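Local atomic coordinates of CRISPR-associated protein, Cse1 family (Acidimicrobium ferrooxidans, PDB entry 4H3T), a protein that probably serves as the large subunit of Cascade, the type I-E CRISPR surveillance complex, and helps it recognise invading DNA. Residues A[15-20]-A[159-164]; A[49-54]-A[164-169]; A[110-115]-A[257-262]. The protein carries 1 engineered substitution. All coordinates share one frame; numbering follows the deposited sequence.

Contact 1 (A[15-20]-A[159-164]); sequences EPWLPV and EAARWL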
loop_
_atom_site.group_PDB
_atom_site.type_symbol
_atom_site.label_atom_id
_atom_site.label_comp_id
_atom_site.label_asym_id
_atom_site.label_seq_id
_atom_site.Cartn_x
_atom_site.Cartn_y
_atom_site.Cartn_z
ATOM N N GLU A 15 -0.128 4.841 -27.226
ATOM C CA GLU A 15 -1.598 4.712 -27.080
ATOM C C GLU A 15 -2.031 5.046 -25.682
ATOM O O GLU A 15 -1.314 4.712 -24.742
ATOM C CB GLU A 15 -2.064 3.265 -27.344
ATOM C CG GLU A 15 -1.701 2.788 -28.714
ATOM C CD GLU A 15 -2.665 3.126 -29.821
ATOM O OE1 GLU A 15 -3.452 4.094 -29.699
ATOM O OE2 GLU A 15 -2.627 2.391 -30.828
ATOM N N PRO A 16 -3.253 5.563 -25.514
ATOM C CA PRO A 16 -3.705 5.936 -24.147
ATOM C C PRO A 16 -4.136 4.731 -23.301
ATOM O O PRO A 16 -4.930 3.924 -23.742
ATOM C CB PRO A 16 -4.869 6.913 -24.401
ATOM C CG PRO A 16 -5.344 6.650 -25.800
ATOM C CD PRO A 16 -4.193 6.031 -26.567
ATOM N N TRP A 17 -3.551 4.561 -22.099
ATOM C CA TRP A 17 -3.992 3.492 -21.223
ATOM C C TRP A 17 -3.799 3.754 -19.720
ATOM O O TRP A 17 -4.249 2.933 -18.935
ATOM C CB TRP A 17 -3.294 2.150 -21.590
ATOM C CG TRP A 17 -1.818 2.137 -21.431
ATOM C CD1 TRP A 17 -0.899 2.771 -22.214
ATOM C CD2 TRP A 17 -1.084 1.450 -20.417
ATOM N NE1 TRP A 17 0.361 2.551 -21.736
ATOM C CE2 TRP A 17 0.290 1.693 -20.663
ATOM C CE3 TRP A 17 -1.440 0.549 -19.397
ATOM C CZ2 TRP A 17 1.310 1.085 -19.910
ATOM C CZ3 TRP A 17 -0.435 -0.071 -18.670
ATOM C CH2 TRP A 17 0.930 0.189 -18.935
ATOM N N LEU A 18 -3.108 4.830 -19.336
ATOM C CA LEU A 18 -2.777 5.152 -17.938
ATOM C C LEU A 18 -3.705 6.254 -17.450
ATOM O O LEU A 18 -3.619 7.372 -17.924
ATOM C CB LEU A 18 -1.303 5.578 -17.846
ATOM C CG LEU A 18 -0.331 4.492 -18.290
ATOM C CD1 LEU A 18 0.994 5.053 -18.531
ATOM C CD2 LEU A 18 -0.228 3.376 -17.273
ATOM N N PRO A 19 -4.668 5.934 -16.566
ATOM C CA PRO A 19 -5.644 6.959 -16.151
ATOM C C PRO A 19 -5.026 7.938 -15.162
ATOM O O PRO A 19 -4.446 7.547 -14.144
ATOM C CB PRO A 19 -6.787 6.148 -15.528
ATOM C CG PRO A 19 -6.259 4.832 -15.292
ATOM C CD PRO A 19 -4.929 4.652 -15.900
ATOM N N VAL A 20 -5.159 9.199 -15.465
ATOM C CA VAL A 20 -4.591 10.256 -14.638
ATOM C C VAL A 20 -5.600 11.357 -14.445
ATOM O O VAL A 20 -6.569 11.472 -15.184
ATOM C CB VAL A 20 -3.270 10.824 -15.219
ATOM C CG1 VAL A 20 -2.209 9.751 -15.301
ATOM C CG2 VAL A 20 -3.500 11.463 -16.578
ATOM N N GLU A 159 -7.442 -1.805 -20.788
ATOM C CA GLU A 159 -7.812 -2.515 -19.555
ATOM C C GLU A 159 -6.927 -3.712 -19.358
ATOM O O GLU A 159 -6.473 -3.994 -18.242
ATOM C CB GLU A 159 -9.271 -3.009 -19.546
ATOM C CG GLU A 159 -10.316 -1.898 -19.501
ATOM C CD GLU A 159 -11.744 -2.268 -19.892
ATOM O OE1 GLU A 159 -11.965 -3.169 -20.733
ATOM O OE2 GLU A 159 -12.651 -1.555 -19.427
ATOM N N ALA A 160 -6.679 -4.445 -20.450
ATOM C CA ALA A 160 -5.888 -5.670 -20.349
ATOM C C ALA A 160 -4.458 -5.336 -19.952
ATOM O O ALA A 160 -3.881 -6.032 -19.136
ATOM C CB ALA A 160 -5.897 -6.465 -21.647
ATOM N N ALA A 161 -3.911 -4.277 -20.517
ATOM C CA ALA A 161 -2.526 -3.845 -20.179
ATOM C C ALA A 161 -2.407 -3.485 -18.693
ATOM O O ALA A 161 -1.426 -3.870 -18.049
ATOM C CB ALA A 161 -2.111 -2.675 -21.032
ATOM N N ARG A 162 -3.380 -2.723 -18.151
ATOM C CA ARG A 162 -3.346 -2.346 -16.742
ATOM C C ARG A 162 -3.407 -3.584 -15.850
ATOM O O ARG A 162 -2.593 -3.722 -14.934
ATOM C CB ARG A 162 -4.491 -1.426 -16.391
ATOM C CG ARG A 162 -4.327 -0.045 -16.945
ATOM C CD ARG A 162 -5.348 0.917 -16.400
ATOM N NE ARG A 162 -6.732 0.583 -16.694
ATOM C CZ ARG A 162 -7.475 1.088 -17.665
ATOM N NH1 ARG A 162 -6.937 1.877 -18.582
ATOM N NH2 ARG A 162 -8.748 0.737 -17.783
ATOM N N TRP A 163 -4.334 -4.513 -16.147
ATOM C CA TRP A 163 -4.450 -5.703 -15.334
ATOM C C TRP A 163 -3.280 -6.670 -15.476
ATOM O O TRP A 163 -2.986 -7.423 -14.525
ATOM C CB TRP A 163 -5.730 -6.421 -15.571
ATOM C CG TRP A 163 -6.901 -5.666 -15.038
ATOM C CD1 TRP A 163 -7.943 -5.160 -15.759
ATOM C CD2 TRP A 163 -7.197 -5.408 -13.673
ATOM N NE1 TRP A 163 -8.866 -4.590 -14.910
ATOM C CE2 TRP A 163 -8.383 -4.629 -13.643
ATOM C CE3 TRP A 163 -6.490 -5.596 -12.469
ATOM C CZ2 TRP A 163 -8.961 -4.199 -12.450
ATOM C CZ3 TRP A 163 -7.060 -5.157 -11.298
ATOM C CH2 TRP A 163 -8.260 -4.426 -11.304
ATOM N N LEU A 164 -2.625 -6.653 -16.632
ATOM C CA LEU A 164 -1.440 -7.454 -16.886
ATOM C C LEU A 164 -0.287 -7.029 -15.958
ATOM O O LEU A 164 0.327 -7.868 -15.336
ATOM C CB LEU A 164 -1.056 -7.302 -18.353
ATOM C CG LEU A 164 0.205 -7.915 -18.855
ATOM C CD1 LEU A 164 0.178 -9.430 -18.668
ATOM C CD2 LEU A 164 0.389 -7.571 -20.326
#
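Trp17 and Arg162 bury most of the surface between the loop-and-strand segment 15-20 and the helical segment 159-164, with Ala161 third. Arg162 NH1 donates to the main-chain oxygen of Trp17 over 2.9 Å at an N-H...O angle of 161°. The oxygen lies in the guanidinium plane, whereas NH1 stands above the carbonyl plane and misses the lone-pair directions. A bend at chi3 (-61°) turns the guanidinium back toward the Trp17 carbonyl, and the two side chains run past each other in opposite senses. The indole and guanidinium planes are nearly parallel, yet they do not stack: the aliphatic Arg162 CG meets the rim of the indole, 3.8 Å from Trp17 CE3. The same CE3 touches Ala161 CB at 3.7 Å in an oblique approach. Trp17 has CG between its backbone N and carbonyl carbon (chi1 63°), which swings the six-membered ring toward the helix; at the far end NE1 is held by the carbonyl of Leu12. Pro19 adds a smaller surface, its CD resting 3.8 Å from Arg162 CD while its CG lies over one guanidinium face. Trp17 and Leu18 both face Val30, forming a classic beta bulge in the small antiparallel sheet next to helix 157-170. Arg162 NH1 also forms a salt bridge with Glu29 on the neighbouring strand. One nitrogen of the buried Arg162 thus serves a carboxylate and a bulge carbonyl together, so the positive charge is probably well compensated and one side chain links the helix to strand 27-30 and to the bulge at the start of strand 18-22.

Contact 2 (A[49-54]-A[164-169]); sequences FPTLEP and LVERHA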
loop_
_atom_site.group_PDB
_atom_site.type_symbol
_atom_site.label_atom_id
_atom_site.label_comp_id
_atom_site.label_asym_id
_atom_site.label_seq_id
_atom_site.Cartn_x
_atom_site.Cartn_y
_atom_site.Cartn_z
ATOM N N PHE A 49 -9.043 0.726 -9.108
ATOM C CA PHE A 49 -8.907 -0.366 -8.146
ATOM C C PHE A 49 -7.586 -0.192 -7.435
ATOM O O PHE A 49 -6.622 0.166 -8.081
ATOM C CB PHE A 49 -9.044 -1.711 -8.906
ATOM C CG PHE A 49 -9.168 -2.869 -7.943
ATOM C CD1 PHE A 49 -10.388 -3.160 -7.339
ATOM C CD2 PHE A 49 -8.035 -3.535 -7.488
ATOM C CE1 PHE A 49 -10.492 -4.186 -6.408
ATOM C CE2 PHE A 49 -8.126 -4.509 -6.513
ATOM C CZ PHE A 49 -9.358 -4.855 -5.993
ATOM N N PRO A 50 -7.542 -0.388 -6.107
ATOM C CA PRO A 50 -6.356 0.012 -5.334
ATOM C C PRO A 50 -5.034 -0.635 -5.664
ATOM O O PRO A 50 -4.042 0.031 -5.594
ATOM C CB PRO A 50 -6.729 -0.324 -3.898
ATOM C CG PRO A 50 -8.200 -0.445 -3.890
ATOM C CD PRO A 50 -8.655 -0.803 -5.226
ATOM N N THR A 51 -5.025 -1.862 -6.111
ATOM C CA THR A 51 -3.777 -2.553 -6.398
ATOM C C THR A 51 -3.126 -2.008 -7.660
ATOM O O THR A 51 -1.940 -2.168 -7.882
ATOM C CB THR A 51 -3.997 -4.042 -6.536
ATOM O OG1 THR A 51 -4.976 -4.271 -7.499
ATOM C CG2 THR A 51 -4.412 -4.676 -5.275
ATOM N N LEU A 52 -3.895 -1.371 -8.497
ATOM C CA LEU A 52 -3.312 -0.837 -9.711
ATOM C C LEU A 52 -2.272 0.299 -9.444
ATOM O O LEU A 52 -1.355 0.495 -10.239
ATOM C CB LEU A 52 -4.412 -0.301 -10.625
ATOM C CG LEU A 52 -5.384 -1.355 -11.254
ATOM C CD1 LEU A 52 -6.523 -0.633 -12.046
ATOM C CD2 LEU A 52 -4.657 -2.193 -12.248
ATOM N N GLU A 53 -2.499 1.130 -8.450
ATOM C CA GLU A 53 -1.648 2.302 -8.276
ATOM C C GLU A 53 -0.213 1.935 -7.893
ATOM O O GLU A 53 0.671 2.377 -8.600
ATOM C CB GLU A 53 -2.286 3.309 -7.324
ATOM C CG GLU A 53 -1.492 4.600 -7.321
ATOM C CD GLU A 53 -2.199 5.748 -6.641
ATOM O OE1 GLU A 53 -3.404 5.598 -6.364
ATOM O OE2 GLU A 53 -1.567 6.807 -6.407
ATOM N N PRO A 54 0.063 1.082 -6.900
ATOM C CA PRO A 54 1.477 0.703 -6.618
ATOM C C PRO A 54 2.127 0.007 -7.821
ATOM O O PRO A 54 3.293 0.203 -8.152
ATOM C CB PRO A 54 1.346 -0.275 -5.428
ATOM C CG PRO A 54 0.042 -0.007 -4.846
ATOM C CD PRO A 54 -0.863 0.515 -5.891
ATOM N N LEU A 164 -2.625 -6.653 -16.632
ATOM C CA LEU A 164 -1.440 -7.454 -16.886
ATOM C C LEU A 164 -0.287 -7.029 -15.958
ATOM O O LEU A 164 0.327 -7.868 -15.336
ATOM C CB LEU A 164 -1.056 -7.302 -18.353
ATOM C CG LEU A 164 0.205 -7.915 -18.855
ATOM C CD1 LEU A 164 0.178 -9.430 -18.668
ATOM C CD2 LEU A 164 0.389 -7.571 -20.326
ATOM N N VAL A 165 -0.073 -5.704 -15.818
ATOM C CA VAL A 165 0.914 -5.126 -14.964
ATOM C C VAL A 165 0.580 -5.460 -13.528
ATOM O O VAL A 165 1.433 -5.914 -12.772
ATOM C CB VAL A 165 1.042 -3.608 -15.194
ATOM C CG1 VAL A 165 2.027 -3.002 -14.161
ATOM C CG2 VAL A 165 1.556 -3.328 -16.614
ATOM N N GLU A 166 -0.685 -5.378 -13.179
ATOM C CA GLU A 166 -1.102 -5.689 -11.829
ATOM C C GLU A 166 -0.944 -7.158 -11.506
ATOM O O GLU A 166 -0.554 -7.481 -10.376
ATOM C CB GLU A 166 -2.575 -5.233 -11.624
ATOM C CG GLU A 166 -3.121 -5.318 -10.188
ATOM C CD GLU A 166 -3.820 -6.603 -9.775
ATOM O OE1 GLU A 166 -3.719 -7.591 -10.530
ATOM O OE2 GLU A 166 -4.395 -6.649 -8.658
ATOM N N ARG A 167 -1.266 -8.068 -12.447
ATOM C CA ARG A 167 -1.288 -9.488 -12.120
ATOM C C ARG A 167 0.102 -10.053 -11.861
ATOM O O ARG A 167 0.227 -10.975 -11.080
ATOM C CB ARG A 167 -2.015 -10.276 -13.216
ATOM C CG ARG A 167 -2.284 -11.703 -12.839
ATOM C CD ARG A 167 -2.989 -11.893 -11.513
ATOM N NE ARG A 167 -3.743 -13.133 -11.553
ATOM C CZ ARG A 167 -4.988 -13.258 -11.966
ATOM N NH1 ARG A 167 -5.548 -14.466 -12.058
ATOM N NH2 ARG A 167 -5.682 -12.190 -12.336
ATOM N N HIS A 168 1.128 -9.549 -12.525
ATOM C CA HIS A 168 2.486 -10.014 -12.251
ATOM C C HIS A 168 2.936 -9.723 -10.823
ATOM O O HIS A 168 3.749 -10.479 -10.258
ATOM C CB HIS A 168 3.478 -9.352 -13.175
ATOM C CG HIS A 168 3.609 -9.991 -14.504
ATOM N ND1 HIS A 168 4.236 -11.193 -14.650
ATOM C CD2 HIS A 168 3.089 -9.611 -15.702
ATOM C CE1 HIS A 168 4.198 -11.458 -15.950
ATOM N NE2 HIS A 168 3.476 -10.550 -16.613
ATOM N N ALA A 169 2.374 -8.675 -10.210
ATOM C CA ALA A 169 2.737 -8.191 -8.866
ATOM C C ALA A 169 1.790 -8.667 -7.758
ATOM O O ALA A 169 2.213 -8.741 -6.624
ATOM C CB ALA A 169 2.734 -6.639 -8.902
#
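Thr51 OG1 gives its proton to Glu166 OE2 over 2.7 Å, the shortest polar link between segments 49-54 and 164-169. The hydroxyl reaches the anti lone pair of OE2, the one turned away from the other carboxylate oxygen; such a donated bond is consistent with a charged carboxylate. It arrives there because Thr51 holds OG1 between its backbone N and carbonyl carbon (chi1 55°), aiming it across the gap, while Glu166 bends sharply at chi2 (-91°) to lay its carboxylate across the threonine. The bend also brings the glutamate methylene close: Glu166 CG is 3.4 Å from Thr51 OG1 and 4.0 Å from Thr51 CB, so the hydroxyl is approached by a carbon as well as by its acceptor. Thr51 belongs to a type I beta turn running from Phe49 to Leu52, closed by the bond from Leu52 N to Phe49 O at 3.2 Å. This turn leads the chain into helix 52-68, which makes the contact a meeting of a helix entrance with the flank of helix 157-170. The backbones come closest between Leu52 and Glu166, whose CA atoms are 5.7 Å apart. Leu52 crosses Glu166 at about a right angle, its methyl CD2 lying 3.7 Å from Glu166 CB, and so packs against the aliphatic stem of the same side chain whose head takes the hydrogen bond. Beyond the pair, Leu52 also leans on Trp163, Thr51 on Phe170 and Leu379, and Glu166 on Ala133.

Contact 3 (A[110-115]-A[257-262]); sequences PFFQVA and LFTWQG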
loop_
_atom_site.group_PDB
_atom_site.type_symbol
_atom_site.label_atom_id
_atom_site.label_comp_id
_atom_site.label_asym_id
_atom_site.label_seq_id
_atom_site.Cartn_x
_atom_site.Cartn_y
_atom_site.Cartn_z
ATOM N N PRO A 110 5.539 -9.695 -27.119
ATOM C CA PRO A 110 4.379 -9.083 -26.453
ATOM C C PRO A 110 4.766 -8.602 -25.052
ATOM O O PRO A 110 5.365 -9.333 -24.253
ATOM C CB PRO A 110 3.332 -10.156 -26.477
ATOM C CG PRO A 110 4.075 -11.430 -26.615
ATOM C CD PRO A 110 5.311 -11.112 -27.411
ATOM N N PHE A 111 4.400 -7.341 -24.761
ATOM C CA PHE A 111 4.751 -6.695 -23.501
ATOM C C PHE A 111 4.242 -7.481 -22.288
ATOM O O PHE A 111 3.054 -7.775 -22.212
ATOM C CB PHE A 111 4.172 -5.276 -23.462
ATOM C CG PHE A 111 4.491 -4.526 -22.184
ATOM C CD1 PHE A 111 5.699 -3.892 -22.027
ATOM C CD2 PHE A 111 3.567 -4.454 -21.149
ATOM C CE1 PHE A 111 5.999 -3.210 -20.850
ATOM C CE2 PHE A 111 3.853 -3.724 -19.989
ATOM C CZ PHE A 111 5.068 -3.107 -19.857
ATOM N N PHE A 112 5.145 -7.825 -21.358
ATOM C CA PHE A 112 4.870 -8.546 -20.119
ATOM C C PHE A 112 4.210 -9.899 -20.369
ATOM O O PHE A 112 3.524 -10.481 -19.478
ATOM C CB PHE A 112 4.042 -7.652 -19.162
ATOM C CG PHE A 112 4.820 -6.734 -18.252
ATOM C CD1 PHE A 112 6.066 -6.233 -18.626
ATOM C CD2 PHE A 112 4.348 -6.429 -16.980
ATOM C CE1 PHE A 112 6.814 -5.452 -17.731
ATOM C CE2 PHE A 112 5.073 -5.608 -16.126
ATOM C CZ PHE A 112 6.259 -5.050 -16.541
ATOM N N GLN A 113 4.462 -10.470 -21.600
ATOM C CA GLN A 113 3.863 -11.731 -21.997
ATOM C C GLN A 113 4.885 -12.673 -22.563
ATOM O O GLN A 113 6.018 -12.277 -22.866
ATOM C CB GLN A 113 2.747 -11.473 -23.021
ATOM C CG GLN A 113 1.539 -10.736 -22.456
ATOM C CD GLN A 113 0.757 -10.167 -23.575
ATOM O OE1 GLN A 113 0.059 -10.892 -24.292
ATOM N NE2 GLN A 113 1.042 -8.936 -23.926
ATOM N N VAL A 114 4.437 -13.919 -22.772
ATOM C CA VAL A 114 5.186 -15.009 -23.434
ATOM C C VAL A 114 4.454 -15.290 -24.728
ATOM O O VAL A 114 3.324 -15.782 -24.705
ATOM C CB VAL A 114 5.285 -16.258 -22.550
ATOM C CG1 VAL A 114 6.038 -17.365 -23.300
ATOM C CG2 VAL A 114 5.948 -15.912 -21.212
ATOM N N ALA A 115 5.092 -15.003 -25.862
ATOM C CA ALA A 115 4.446 -15.091 -27.164
ATOM C C ALA A 115 3.873 -16.470 -27.524
ATOM O O ALA A 115 2.846 -16.556 -28.230
ATOM C CB ALA A 115 5.440 -14.721 -28.244
ATOM N N LEU A 257 13.237 -5.388 -10.177
ATOM C CA LEU A 257 12.202 -5.715 -9.211
ATOM C C LEU A 257 10.879 -5.058 -9.511
ATOM O O LEU A 257 9.843 -5.720 -9.453
ATOM C CB LEU A 257 12.623 -5.361 -7.808
ATOM C CG LEU A 257 11.627 -5.706 -6.658
ATOM C CD1 LEU A 257 11.219 -7.201 -6.667
ATOM C CD2 LEU A 257 12.263 -5.298 -5.340
ATOM N N PHE A 258 10.916 -3.777 -9.830
ATOM C CA PHE A 258 9.725 -3.035 -10.174
ATOM C C PHE A 258 8.969 -3.552 -11.449
ATOM O O PHE A 258 7.847 -3.153 -11.638
ATOM C CB PHE A 258 10.038 -1.572 -10.349
ATOM C CG PHE A 258 10.401 -0.767 -9.113
ATOM C CD1 PHE A 258 10.486 -1.363 -7.861
ATOM C CD2 PHE A 258 10.655 0.577 -9.211
ATOM C CE1 PHE A 258 10.868 -0.605 -6.725
ATOM C CE2 PHE A 258 11.089 1.321 -8.109
ATOM C CZ PHE A 258 11.059 0.755 -6.847
ATOM N N THR A 259 9.591 -4.392 -12.303
ATOM C CA THR A 259 8.972 -4.934 -13.494
ATOM C C THR A 259 8.986 -6.457 -13.468
ATOM O O THR A 259 8.934 -7.093 -14.512
ATOM C CB THR A 259 9.732 -4.395 -14.697
ATOM O OG1 THR A 259 11.106 -4.839 -14.675
ATOM C CG2 THR A 259 9.673 -2.889 -14.776
ATOM N N TRP A 260 9.020 -7.040 -12.271
ATOM C CA TRP A 260 9.218 -8.468 -12.097
ATOM C C TRP A 260 8.167 -9.296 -12.801
ATOM O O TRP A 260 6.975 -9.078 -12.593
ATOM C CB TRP A 260 9.202 -8.805 -10.580
ATOM C CG TRP A 260 9.779 -10.133 -10.247
ATOM C CD1 TRP A 260 9.103 -11.255 -9.876
ATOM C CD2 TRP A 260 11.168 -10.454 -10.182
ATOM N NE1 TRP A 260 9.990 -12.251 -9.555
ATOM C CE2 TRP A 260 11.269 -11.787 -9.730
ATOM C CE3 TRP A 260 12.341 -9.720 -10.358
ATOM C CZ2 TRP A 260 12.495 -12.378 -9.430
ATOM C CZ3 TRP A 260 13.552 -10.309 -10.051
ATOM C CH2 TRP A 260 13.623 -11.634 -9.625
ATOM N N GLN A 261 8.606 -10.235 -13.606
ATOM C CA GLN A 261 7.725 -11.198 -14.248
ATOM C C GLN A 261 7.436 -12.305 -13.263
ATOM O O GLN A 261 7.896 -13.456 -13.407
ATOM C CB GLN A 261 8.347 -11.694 -15.565
ATOM C CG GLN A 261 8.712 -10.558 -16.515
ATOM C CD GLN A 261 7.503 -9.817 -17.010
ATOM O OE1 GLN A 261 6.801 -10.271 -17.895
ATOM N NE2 GLN A 261 7.208 -8.704 -16.403
ATOM N N GLY A 262 6.499 -12.002 -12.360
ATOM C CA GLY A 262 6.042 -12.945 -11.343
ATOM C C GLY A 262 5.092 -13.998 -11.867
ATOM O O GLY A 262 4.822 -14.984 -11.184
#
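Phe112 and Gln261, whose CA atoms are 7.0 Å apart, bring together two irregular segments that are both built from turns. Residues Pro110 to Gln113 form a type II beta turn closed by Gln113 N to Pro110 O at 3.0 Å, with Phe112 at its third position in a left-handed conformation (phi 58°). Across from it, Leu257 to Trp260 make a type I turn, and Gln261 then sits at the centre of an inverse gamma turn whose closing bond, Gly262 N to Trp260 O, is weak. The phenyl ring of Phe112 is packed on both faces. Phe111 sets its CZ over the rim of one, offset from the middle; over the other, Gln261 NE2 hangs 3.4 Å above the plane of the Phe112 ring, centred on it. Ring and amide planes are 66° apart, so the amide comes down on the ring steeply instead of lying flat upon it. A bend at chi2 (-66°) folds the glutamine back, and NE2 donates to its own segment's Thr259 O over 3.0 Å, a bond that fixes the rotation of the amide. The second N-H of NE2 then points roughly at the ring. With NE2 turned this way, Gln261 OE1 falls 3.4 Å from Phe112 CA. At the tip of the ring Phe112 CZ meets Thr259 CB at 4.0 Å. The Phe112 carbonyl is taken by His168 NE2, while a glycerol, probably from the crystallisation liquor, hydrogen-bonds to Phe112 N and Gln113 O. What results is an amide NH2 set over the centre of an aromatic face between two turns, joining the loop before strand 126-127 to the approach to strand 263-272 beside helix 157-170.

From the N terminus the chain supplies segments 15-20, 49-54 and 110-115 in turn, and each is met by a later one. Contact 1 closes a loop of 138 residues and contact 2 one of 109; both return to helix 157-170, share Leu164 and cross along the chain. Contact 3 closes 141 residues and crosses both, since its second segment follows the helix. The helix thus lies among the small N-terminal sheet, the entrance to helix 52-68 and the two turns of contact 3. Leu164 and His168 touch those turns, Trp163 packs on Phe49 and Leu52, and Trp17 reaches Val165, so the three contacts touch one another around this helix.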